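Local structure of sulfur carrier protein ThiS adenylyltransferase (Escherichia coli, 1ZUD) at residues D127-A130 against T131-E134; Q201-E204 against A205-L209; L65-L68 against Q69-I72; S84-S87 against Q88-T92. The protein activates the sulfur carrier protein ThiS for thiamin biosynthesis, using ATP to adenylate the carboxyl group of its C-terminal glycine. All coordinates share one frame; numbering follows the deposited sequence. Where two conformers were deposited one is given.

Interaction 1: residues D127-A130 against T131-E134; sequences DNMA and TRQE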
loop_
_atom_site.group_PDB
_atom_site.type_symbol
_atom_site.label_atom_id
_atom_site.label_comp_id
_atom_site.label_asym_id
_atom_site.label_seq_id
_atom_site.Cartn_x
_atom_site.Cartn_y
_atom_site.Cartn_z
ATOM N N ASP C 127 13.758 -7.784 -10.341
ATOM C CA ASP C 127 14.483 -6.549 -10.084
ATOM C C ASP C 127 15.363 -6.066 -11.227
ATOM O O ASP C 127 16.338 -5.352 -10.971
ATOM C CB ASP C 127 15.406 -6.761 -8.889
ATOM C CG ASP C 127 16.434 -7.846 -9.184
ATOM O OD1 ASP C 127 17.184 -8.246 -8.274
ATOM O OD2 ASP C 127 16.490 -8.304 -10.358
ATOM N N ASN C 128 15.093 -6.476 -12.458
ATOM C CA ASN C 128 15.903 -5.913 -13.545
ATOM C C ASN C 128 15.074 -5.926 -14.840
ATOM O O ASN C 128 14.206 -6.788 -15.009
ATOM C CB ASN C 128 17.214 -6.687 -13.706
ATOM C CG ASN C 128 16.984 -8.105 -14.106
ATOM O OD1 ASN C 128 16.965 -8.437 -15.303
ATOM N ND2 ASN C 128 16.778 -8.963 -13.112
ATOM N N MET C 129 15.354 -4.970 -15.717
ATOM C CA MET C 129 14.642 -4.785 -16.971
ATOM C C MET C 129 14.624 -6.002 -17.870
ATOM O O MET C 129 13.587 -6.362 -18.383
ATOM C CB MET C 129 15.268 -3.649 -17.793
ATOM C CG MET C 129 15.418 -2.346 -17.074
ATOM S SD MET C 129 14.103 -1.315 -17.638
ATOM C CE MET C 129 12.953 -1.845 -16.500
ATOM N N ALA C 130 15.780 -6.626 -18.066
ATOM C CA ALA C 130 15.851 -7.765 -18.984
ATOM C C ALA C 130 14.883 -8.885 -18.620
ATOM O O ALA C 130 14.187 -9.413 -19.492
ATOM C CB ALA C 130 17.295 -8.304 -19.076
ATOM N N THR C 131 14.877 -9.299 -17.348
ATOM C CA THR C 131 13.945 -10.319 -16.914
ATOM C C THR C 131 12.486 -9.837 -17.057
ATOM O O THR C 131 11.611 -10.589 -17.481
ATOM C CB THR C 131 14.207 -10.662 -15.427
ATOM O OG1 THR C 131 15.583 -11.025 -15.289
ATOM C CG2 THR C 131 13.369 -11.809 -14.984
ATOM N N ARG C 132 12.218 -8.587 -16.677
ATOM C CA ARG C 132 10.880 -8.075 -16.792
ATOM C C ARG C 132 10.451 -8.095 -18.260
ATOM O O ARG C 132 9.309 -8.448 -18.555
ATOM C CB ARG C 132 10.782 -6.643 -16.224
ATOM C CG ARG C 132 10.908 -6.547 -14.655
ATOM C CD ARG C 132 10.998 -5.087 -14.201
ATOM N NE ARG C 132 11.113 -4.937 -12.747
ATOM C CZ ARG C 132 10.087 -5.071 -11.899
ATOM N NH1 ARG C 132 8.856 -5.363 -12.335
ATOM N NH2 ARG C 132 10.273 -4.876 -10.609
ATOM N N GLN C 133 11.333 -7.725 -19.179
ATOM C CA GLN C 133 10.898 -7.782 -20.590
ATOM C C GLN C 133 10.605 -9.226 -21.022
ATOM O O GLN C 133 9.623 -9.480 -21.754
ATOM C CB GLN C 133 11.969 -7.175 -21.517
ATOM C CG GLN C 133 12.203 -5.713 -21.259
ATOM C CD GLN C 133 11.097 -4.839 -21.841
ATOM O OE1 GLN C 133 10.092 -5.346 -22.345
ATOM N NE2 GLN C 133 11.277 -3.516 -21.755
ATOM N N GLU C 134 11.407 -10.191 -20.527
ATOM C CA GLU C 134 11.205 -11.586 -20.912
ATOM C C GLU C 134 9.852 -12.104 -20.400
ATOM O O GLU C 134 9.164 -12.840 -21.083
ATOM C CB GLU C 134 12.368 -12.515 -20.408
ATOM C CG GLU C 134 12.649 -13.666 -21.424
ATOM C CD GLU C 134 13.386 -14.920 -20.877
ATOM O OE1 GLU C 134 14.233 -14.799 -19.968
ATOM O OE2 GLU C 134 13.132 -16.035 -21.393
#
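Asn-128 reaches forward over the first turn of helix 129-141 and presents its side-chain oxygen to Thr-131. OD1 takes two donors from that one residue: backbone N of Thr-131 lies 3.0 Å from Asn-128 OD1 in a nearly straight bond (169°), approaching from above the carbonyl plane, and Thr-131 OG1 donates to the same oxygen at 2.9 Å. With CG of Asn-128 placed between its backbone N and carbonyl carbon (chi1 64°), the amide turns forward over the start of the helix. Its other end is also held, since Asn-128 ND2 donates in the amide plane to Asp-127 OD2 at 2.8 Å, which fixes the flip of the group. With an alanine here, Thr-131 N and OG1 would probably lose their shared acceptor and Asp-127 its amide donor, fraying the helix start. Packing is close on the inner side, where Arg-132 runs past Asn-128 O to form a salt bridge with Asp-124 and bond Ala-64 of the ThiS chain; Ala-130 and Asp-127, by contrast, lie toward the more open side. Residues 127-131 all belong to the ATP site, and the arrangement is a classic Asn N-cap, here opening the helix of a beta-alpha-beta unit in the Rossmann-like ThiF fold.

Interaction 2: residues Q201-E204 against A205-L209; sequences QALE and AIKLL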
loop_
_atom_site.group_PDB
_atom_site.type_symbol
_atom_site.label_atom_id
_atom_site.label_comp_id
_atom_site.label_asym_id
_atom_site.label_seq_id
_atom_site.Cartn_x
_atom_site.Cartn_y
_atom_site.Cartn_z
ATOM N N GLN C 201 -0.081 -5.703 -5.487
ATOM C CA GLN C 201 -0.072 -6.745 -6.500
ATOM C C GLN C 201 -0.992 -7.892 -6.046
ATOM O O GLN C 201 -1.747 -8.406 -6.844
ATOM C CB GLN C 201 1.332 -7.314 -6.683
ATOM C CG GLN C 201 2.231 -6.368 -7.431
ATOM C CD GLN C 201 3.572 -7.008 -7.666
ATOM O OE1 GLN C 201 4.417 -6.977 -6.776
ATOM N NE2 GLN C 201 3.772 -7.605 -8.847
ATOM N N ALA C 202 -0.905 -8.326 -4.780
ATOM C CA ALA C 202 -1.818 -9.397 -4.306
ATOM C C ALA C 202 -3.301 -8.986 -4.460
ATOM O O ALA C 202 -4.163 -9.786 -4.855
ATOM C CB ALA C 202 -1.504 -9.729 -2.739
ATOM N N LEU C 203 -3.608 -7.762 -4.050
ATOM C CA LEU C 203 -4.946 -7.232 -4.159
ATOM C C LEU C 203 -5.443 -7.351 -5.634
ATOM O O LEU C 203 -6.563 -7.789 -5.888
ATOM C CB LEU C 203 -4.979 -5.731 -3.799
ATOM C CG LEU C 203 -6.220 -5.165 -3.047
ATOM C CD1 LEU C 203 -6.323 -3.662 -3.342
ATOM C CD2 LEU C 203 -7.551 -5.886 -3.288
ATOM N N GLU C 204 -4.626 -6.914 -6.581
ATOM C CA GLU C 204 -5.049 -6.955 -8.007
ATOM C C GLU C 204 -5.285 -8.420 -8.427
ATOM O O GLU C 204 -6.196 -8.744 -9.187
ATOM C CB GLU C 204 -3.946 -6.271 -8.869
ATOM C CG GLU C 204 -3.878 -4.736 -8.626
ATOM C CD GLU C 204 -5.239 -4.055 -8.772
ATOM O OE1 GLU C 204 -5.560 -3.083 -8.030
ATOM O OE2 GLU C 204 -6.018 -4.514 -9.636
ATOM N N ALA C 205 -4.478 -9.324 -7.895
ATOM C CA ALA C 205 -4.619 -10.739 -8.244
ATOM C C ALA C 205 -5.912 -11.336 -7.746
ATOM O O ALA C 205 -6.583 -12.106 -8.451
ATOM C CB ALA C 205 -3.423 -11.572 -7.703
ATOM N N ILE C 206 -6.284 -10.975 -6.543
ATOM C CA ILE C 206 -7.508 -11.486 -5.966
ATOM C C ILE C 206 -8.702 -10.974 -6.729
ATOM O O ILE C 206 -9.643 -11.725 -6.963
ATOM C CB ILE C 206 -7.609 -11.065 -4.479
ATOM C CG1 ILE C 206 -6.481 -11.795 -3.718
ATOM C CG2 ILE C 206 -8.966 -11.429 -3.888
ATOM C CD1 ILE C 206 -6.163 -11.199 -2.360
ATOM N N LYS C 207 -8.661 -9.709 -7.109
ATOM C CA LYS C 207 -9.773 -9.135 -7.880
ATOM C C LYS C 207 -9.872 -9.812 -9.250
ATOM O O LYS C 207 -10.998 -10.159 -9.707
ATOM C CB LYS C 207 -9.610 -7.605 -8.052
ATOM C CG LYS C 207 -9.844 -6.832 -6.732
ATOM C CD LYS C 207 -9.842 -5.313 -6.942
ATOM C CE LYS C 207 -8.467 -4.851 -7.446
ATOM N NZ LYS C 207 -8.469 -3.381 -7.663
ATOM N N LEU C 208 -8.717 -10.017 -9.891
ATOM C CA LEU C 208 -8.749 -10.630 -11.207
ATOM C C LEU C 208 -9.238 -12.066 -11.130
ATOM O O LEU C 208 -10.078 -12.481 -11.938
ATOM C CB LEU C 208 -7.377 -10.618 -11.853
ATOM C CG LEU C 208 -7.270 -11.606 -13.019
ATOM C CD1 LEU C 208 -7.897 -11.012 -14.273
ATOM C CD2 LEU C 208 -5.836 -11.907 -13.256
ATOM N N LEU C 209 -8.730 -12.842 -10.160
ATOM C CA LEU C 209 -9.123 -14.224 -10.044
ATOM C C LEU C 209 -10.558 -14.409 -9.545
ATOM O O LEU C 209 -11.212 -15.385 -9.884
ATOM C CB LEU C 209 -8.155 -14.977 -9.137
ATOM C CG LEU C 209 -6.696 -14.984 -9.659
ATOM C CD1 LEU C 209 -5.768 -15.476 -8.542
ATOM C CD2 LEU C 209 -6.584 -15.840 -10.874
#
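An i to i+3 salt bridge on the long helix 191-210 joins Glu-204 to Lys-207 at the interface of the ThiF homodimer. The two side chains run side by side in the same direction. Glu-204 bends at its second torsion (chi2 -52°), which turns the carboxylate toward Lys-207, while the lysine chain folds at chi3 to bring its ammonium group alongside it. Beneath them the helix is regular, with Lys-207 N bonded to Leu-203 O at 3.1 Å and Leu-208 N to Glu-204 O at 2.9 Å. CG of Lys-207 also rests against CD2 of Leu-203 at 4.2 Å. Both charged ends are buried and have further partners: Glu-204 OE1 meets Arg-220 of its own chain and Ser-227 of the second subunit, and Lys-207 NZ meets Thr-214 of the same chain as itself and Gly-224 O of the second subunit. A glutamine in place of Glu-204 lacks the charge and would probably leave Lys-207 and Arg-220 without their shared carboxylate. The grip of the carboxylate is uneven: Lys-207 NZ lies 2.9 Å from Glu-204 OE1, on its syn side and 31° out of the carboxylate plane, but Lys-207 NZ has just a weak bond to Glu-204 OE2, at 3.3 Å.

Interaction 3: residues L65-L68 against Q69-I72; sequences LSNL and QRQI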
loop_
_atom_site.group_PDB
_atom_site.type_symbol
_atom_site.label_atom_id
_atom_site.label_comp_id
_atom_site.label_asym_id
_atom_site.label_seq_id
_atom_site.Cartn_x
_atom_site.Cartn_y
_atom_site.Cartn_z
ATOM N N LEU C 65 21.333 -11.543 5.376
ATOM C CA LEU C 65 20.906 -10.741 6.512
ATOM C C LEU C 65 20.291 -9.406 6.081
ATOM O O LEU C 65 19.309 -8.960 6.669
ATOM C CB LEU C 65 22.111 -10.483 7.458
ATOM C CG LEU C 65 21.926 -9.421 8.533
ATOM C CD1 LEU C 65 20.772 -9.861 9.504
ATOM C CD2 LEU C 65 23.266 -9.235 9.269
ATOM N N SER C 66 20.883 -8.766 5.072
ATOM C CA SER C 66 20.371 -7.465 4.623
ATOM C C SER C 66 18.967 -7.529 3.970
ATOM O O SER C 66 18.330 -6.503 3.747
ATOM C CB SER C 66 21.361 -6.819 3.662
ATOM O OG SER C 66 21.343 -7.527 2.448
ATOM N N ASN C 67 18.498 -8.725 3.662
ATOM C CA ASN C 67 17.146 -8.940 3.117
ATOM C C ASN C 67 16.031 -8.676 4.127
ATOM O O ASN C 67 14.936 -8.247 3.770
ATOM C CB ASN C 67 16.933 -10.419 2.742
ATOM C CG ASN C 67 17.797 -10.886 1.584
ATOM O OD1 ASN C 67 17.836 -12.081 1.321
ATOM N ND2 ASN C 67 18.476 -9.955 0.884
ATOM N N LEU C 68 16.310 -8.981 5.395
ATOM C CA LEU C 68 15.302 -8.940 6.414
ATOM C C LEU C 68 14.635 -7.599 6.618
ATOM O O LEU C 68 13.499 -7.565 7.052
ATOM C CB LEU C 68 15.881 -9.494 7.748
ATOM C CG LEU C 68 16.523 -10.916 7.592
ATOM C CD1 LEU C 68 16.908 -11.550 9.010
ATOM C CD2 LEU C 68 15.519 -11.889 6.890
ATOM N N GLN C 69 15.303 -6.509 6.271
ATOM C CA GLN C 69 14.697 -5.197 6.445
ATOM C C GLN C 69 13.426 -5.056 5.591
ATOM O O GLN C 69 12.607 -4.166 5.840
ATOM C CB GLN C 69 15.747 -4.136 6.068
ATOM C CG GLN C 69 15.272 -2.726 5.942
ATOM C CD GLN C 69 15.142 -2.349 4.439
ATOM O OE1 GLN C 69 15.341 -3.200 3.572
ATOM N NE2 GLN C 69 14.823 -1.104 4.153
ATOM N N ARG C 70 13.249 -5.902 4.572
ATOM C CA ARG C 70 12.029 -5.737 3.743
ATOM C C ARG C 70 11.379 -7.016 3.297
ATOM O O ARG C 70 10.268 -7.003 2.783
ATOM C CB ARG C 70 12.348 -4.862 2.489
ATOM C CG ARG C 70 13.353 -5.470 1.533
ATOM C CD ARG C 70 14.015 -4.440 0.609
ATOM N NE ARG C 70 15.104 -5.067 -0.151
ATOM C CZ ARG C 70 16.238 -5.470 0.407
ATOM N NH1 ARG C 70 16.437 -5.278 1.716
ATOM N NH2 ARG C 70 17.142 -6.126 -0.311
ATOM N N GLN C 71 12.068 -8.140 3.450
ATOM C CA GLN C 71 11.515 -9.424 2.993
ATOM C C GLN C 71 11.003 -10.153 4.225
ATOM O O GLN C 71 11.693 -11.039 4.766
ATOM C CB GLN C 71 12.618 -10.180 2.272
ATOM C CG GLN C 71 13.074 -9.338 1.013
ATOM C CD GLN C 71 14.248 -9.897 0.264
ATOM O OE1 GLN C 71 14.559 -11.084 0.353
ATOM N NE2 GLN C 71 14.877 -9.050 -0.548
ATOM N N ILE C 72 9.789 -9.755 4.615
ATOM C CA ILE C 72 9.056 -10.156 5.825
ATOM C C ILE C 72 8.656 -11.589 6.046
ATOM O O ILE C 72 8.144 -11.935 7.118
ATOM C CB ILE C 72 7.772 -9.304 5.995
ATOM C CG1 ILE C 72 6.772 -9.654 4.884
ATOM C CG2 ILE C 72 8.124 -7.817 5.992
ATOM C CD1 ILE C 72 5.525 -8.809 4.901
HETATM O O HOH W 1 17.766 -6.647 7.212
HETATM O O HOH W 2 19.449 -7.216 0.577
#
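The chain turns at Asn-67, whose carbonyl oxygen accepts from Arg-70 N at 3.0 Å and from Gln-71 N at 2.9 Å. The preceding carbonyl takes a side chain instead: Arg-70 NH1 donates to Ser-66 O at 3.0 Å, with that oxygen at the edge of the guanidinium group, near its plane. CG of Arg-70 stands between its own backbone N and carbonyl carbon (chi1 63°), and from there the chain extends back past the turn. Arg-70 NH1 also donates to Gln-69 OE1, at 3.0 Å and nearly along the C=O axis, while Gln-69 NE2 donates to Val-189 O. A water accepts from Arg-70 NH2 at 2.7 Å and from Asn-67 ND2, and bonds Ser-66 OG; Asn-67 OD1 accepts from His-64 N. Gln-71 NE2 lies over one face of the Arg-70 guanidinium, 3.5 Å above the plane and offset toward the rim. The Gln-71 amide crosses that of Asn-67 with planes 23° apart, Gln-71 OE1 lying 3.4 Å from Asn-67 CB and accepting from Lys-83. These bonds restrain Arg-70, an ATP-binding residue that packs on Arg-11 of the second subunit, consistent with a ThiF-type nucleotide site completed across the dimer interface.

Interaction 4: residues S84-S87 against Q88-T92; sequences SQVS and QQRLT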
loop_
_atom_site.group_PDB
_atom_site.type_symbol
_atom_site.label_atom_id
_atom_site.label_comp_id
_atom_site.label_asym_id
_atom_site.label_seq_id
_atom_site.Cartn_x
_atom_site.Cartn_y
_atom_site.Cartn_z
ATOM N N SER C 84 13.208 -19.873 -2.394
ATOM C CA SER C 84 11.948 -20.541 -2.761
ATOM C C SER C 84 11.600 -21.682 -1.784
ATOM O O SER C 84 10.426 -21.908 -1.447
ATOM C CB SER C 84 11.995 -21.027 -4.233
ATOM O OG SER C 84 12.797 -22.178 -4.384
ATOM N N GLN C 85 12.619 -22.369 -1.283
ATOM C CA GLN C 85 12.383 -23.464 -0.334
ATOM C C GLN C 85 11.884 -22.936 1.001
ATOM O O GLN C 85 10.924 -23.473 1.575
ATOM C CB GLN C 85 13.676 -24.260 -0.131
ATOM C CG GLN C 85 13.688 -25.224 1.084
ATOM C CD GLN C 85 15.082 -25.861 1.304
ATOM O OE1 GLN C 85 15.581 -25.923 2.436
ATOM N NE2 GLN C 85 15.702 -26.327 0.224
ATOM N N VAL C 86 12.571 -21.915 1.524
ATOM C CA VAL C 86 12.204 -21.270 2.783
ATOM C C VAL C 86 10.773 -20.708 2.680
ATOM O O VAL C 86 9.972 -20.845 3.601
ATOM C CB VAL C 86 13.199 -20.077 3.113
ATOM C CG1 VAL C 86 12.666 -19.226 4.244
ATOM C CG2 VAL C 86 14.607 -20.625 3.470
ATOM N N SER C 87 10.473 -20.046 1.564
ATOM C CA SER C 87 9.149 -19.454 1.314
ATOM C C SER C 87 8.072 -20.541 1.315
ATOM O O SER C 87 7.028 -20.385 1.946
ATOM C CB SER C 87 9.128 -18.728 -0.064
ATOM O OG SER C 87 9.966 -17.561 -0.066
ATOM N N GLN C 88 8.331 -21.638 0.603
ATOM C CA GLN C 88 7.375 -22.761 0.552
ATOM C C GLN C 88 7.169 -23.284 1.980
ATOM O O GLN C 88 6.026 -23.490 2.398
ATOM C CB GLN C 88 7.946 -23.881 -0.362
ATOM C CG GLN C 88 7.175 -25.234 -0.459
ATOM C CD GLN C 88 7.923 -26.251 -1.332
ATOM O OE1 GLN C 88 9.108 -26.539 -1.107
ATOM N NE2 GLN C 88 7.242 -26.784 -2.347
ATOM N N GLN C 89 8.243 -23.411 2.761
ATOM C CA GLN C 89 8.076 -23.938 4.126
ATOM C C GLN C 89 7.334 -22.985 5.059
ATOM O O GLN C 89 6.464 -23.376 5.826
ATOM C CB GLN C 89 9.465 -24.278 4.706
ATOM C CG GLN C 89 10.097 -25.403 3.929
ATOM C CD GLN C 89 11.480 -25.789 4.418
ATOM O OE1 GLN C 89 12.074 -25.104 5.256
ATOM N NE2 GLN C 89 12.009 -26.881 3.877
ATOM N N ARG C 90 7.689 -21.705 5.002
ATOM C CA ARG C 90 7.007 -20.749 5.854
ATOM C C ARG C 90 5.524 -20.580 5.476
ATOM O O ARG C 90 4.653 -20.472 6.346
ATOM C CB ARG C 90 7.728 -19.417 5.796
ATOM C CG ARG C 90 9.056 -19.463 6.560
ATOM C CD ARG C 90 8.861 -20.244 7.878
ATOM N NE ARG C 90 10.025 -20.261 8.764
ATOM C CZ ARG C 90 10.693 -19.175 9.133
ATOM N NH1 ARG C 90 10.313 -17.981 8.687
ATOM N NH2 ARG C 90 11.740 -19.284 9.943
ATOM N N LEU C 91 5.241 -20.560 4.180
ATOM C CA LEU C 91 3.869 -20.378 3.730
ATOM C C LEU C 91 3.013 -21.613 4.060
ATOM O O LEU C 91 1.821 -21.478 4.348
ATOM C CB LEU C 91 3.848 -20.074 2.216
ATOM C CG LEU C 91 4.415 -18.690 1.790
ATOM C CD1 LEU C 91 4.558 -18.671 0.286
ATOM C CD2 LEU C 91 3.507 -17.541 2.249
ATOM N N THR C 92 3.573 -22.815 4.023
ATOM C CA THR C 92 2.704 -23.916 4.390
ATOM C C THR C 92 2.364 -23.842 5.873
ATOM O O THR C 92 1.328 -24.372 6.269
ATOM C CB THR C 92 3.229 -25.364 4.017
ATOM O OG1 THR C 92 3.610 -26.088 5.192
ATOM C CG2 THR C 92 4.319 -25.317 3.028
#
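The side-chain amides of Gln-85 and Gln-89 lie alongside each other, one turn apart and pointing the same way, with their planes inclined by 40°. They are not stacked; the nearest approach of the two side chains is from NE2 of Gln-89 to the CG methylene of Gln-85, at 3.7 Å. Each oxygen, Gln-85 OE1 and Gln-89 OE1, accepts from Arg-81 NH2, a shared donor bridging the two. Gln-85 has its CG anti to the backbone N (chi1 166°), whereas CG of Gln-89 is anti to the carbonyl carbon, and from these different starts the two chains run alongside. The pair sits on helix 83-94 of the Rossmann-like ThiF fold, which links the loop after strand 54-58 to strand 99-103. Gln-89 N bonds Gln-85 O at 2.9 Å, and Arg-90 N bonds Val-86 O at 2.8 Å, with an angle of 167° at the hydrogen. CG1 of Val-86 lies 4.3 Å from CG of Arg-90, whose guanidinium end continues to Thr-75. On the buried flank Leu-91 N bonds Ser-87 O at 2.9 Å, and the leucine side chain packs on Ala-44, Leu-45 and Ala-48 of helix 40-50. Ser-87 OG turns back to Lys-83 O, and Ser-84 OG bonds Gln-104.

Interactions 3 and 4 follow one another along the chain and have the closest centres of the set, about 15 Å apart. Lys-83, an ATP-binding residue at the start of helix 83-94, joins them: it donates to Gln-71 in interaction 3, while its carbonyl receives Ser-87 in interaction 4. Interactions 1 and 3 contribute ATP-site residues from different parts of the chain; their nearest atoms are about 8 Å apart, and interaction 1 also meets the ThiS chain. Interaction 2 lies across the chain's centre from both, yet Gln-201 and Arg-132 each bond Asp-124, through its backbone and side chain respectively. Interactions 2 and 3 both touch the second subunit.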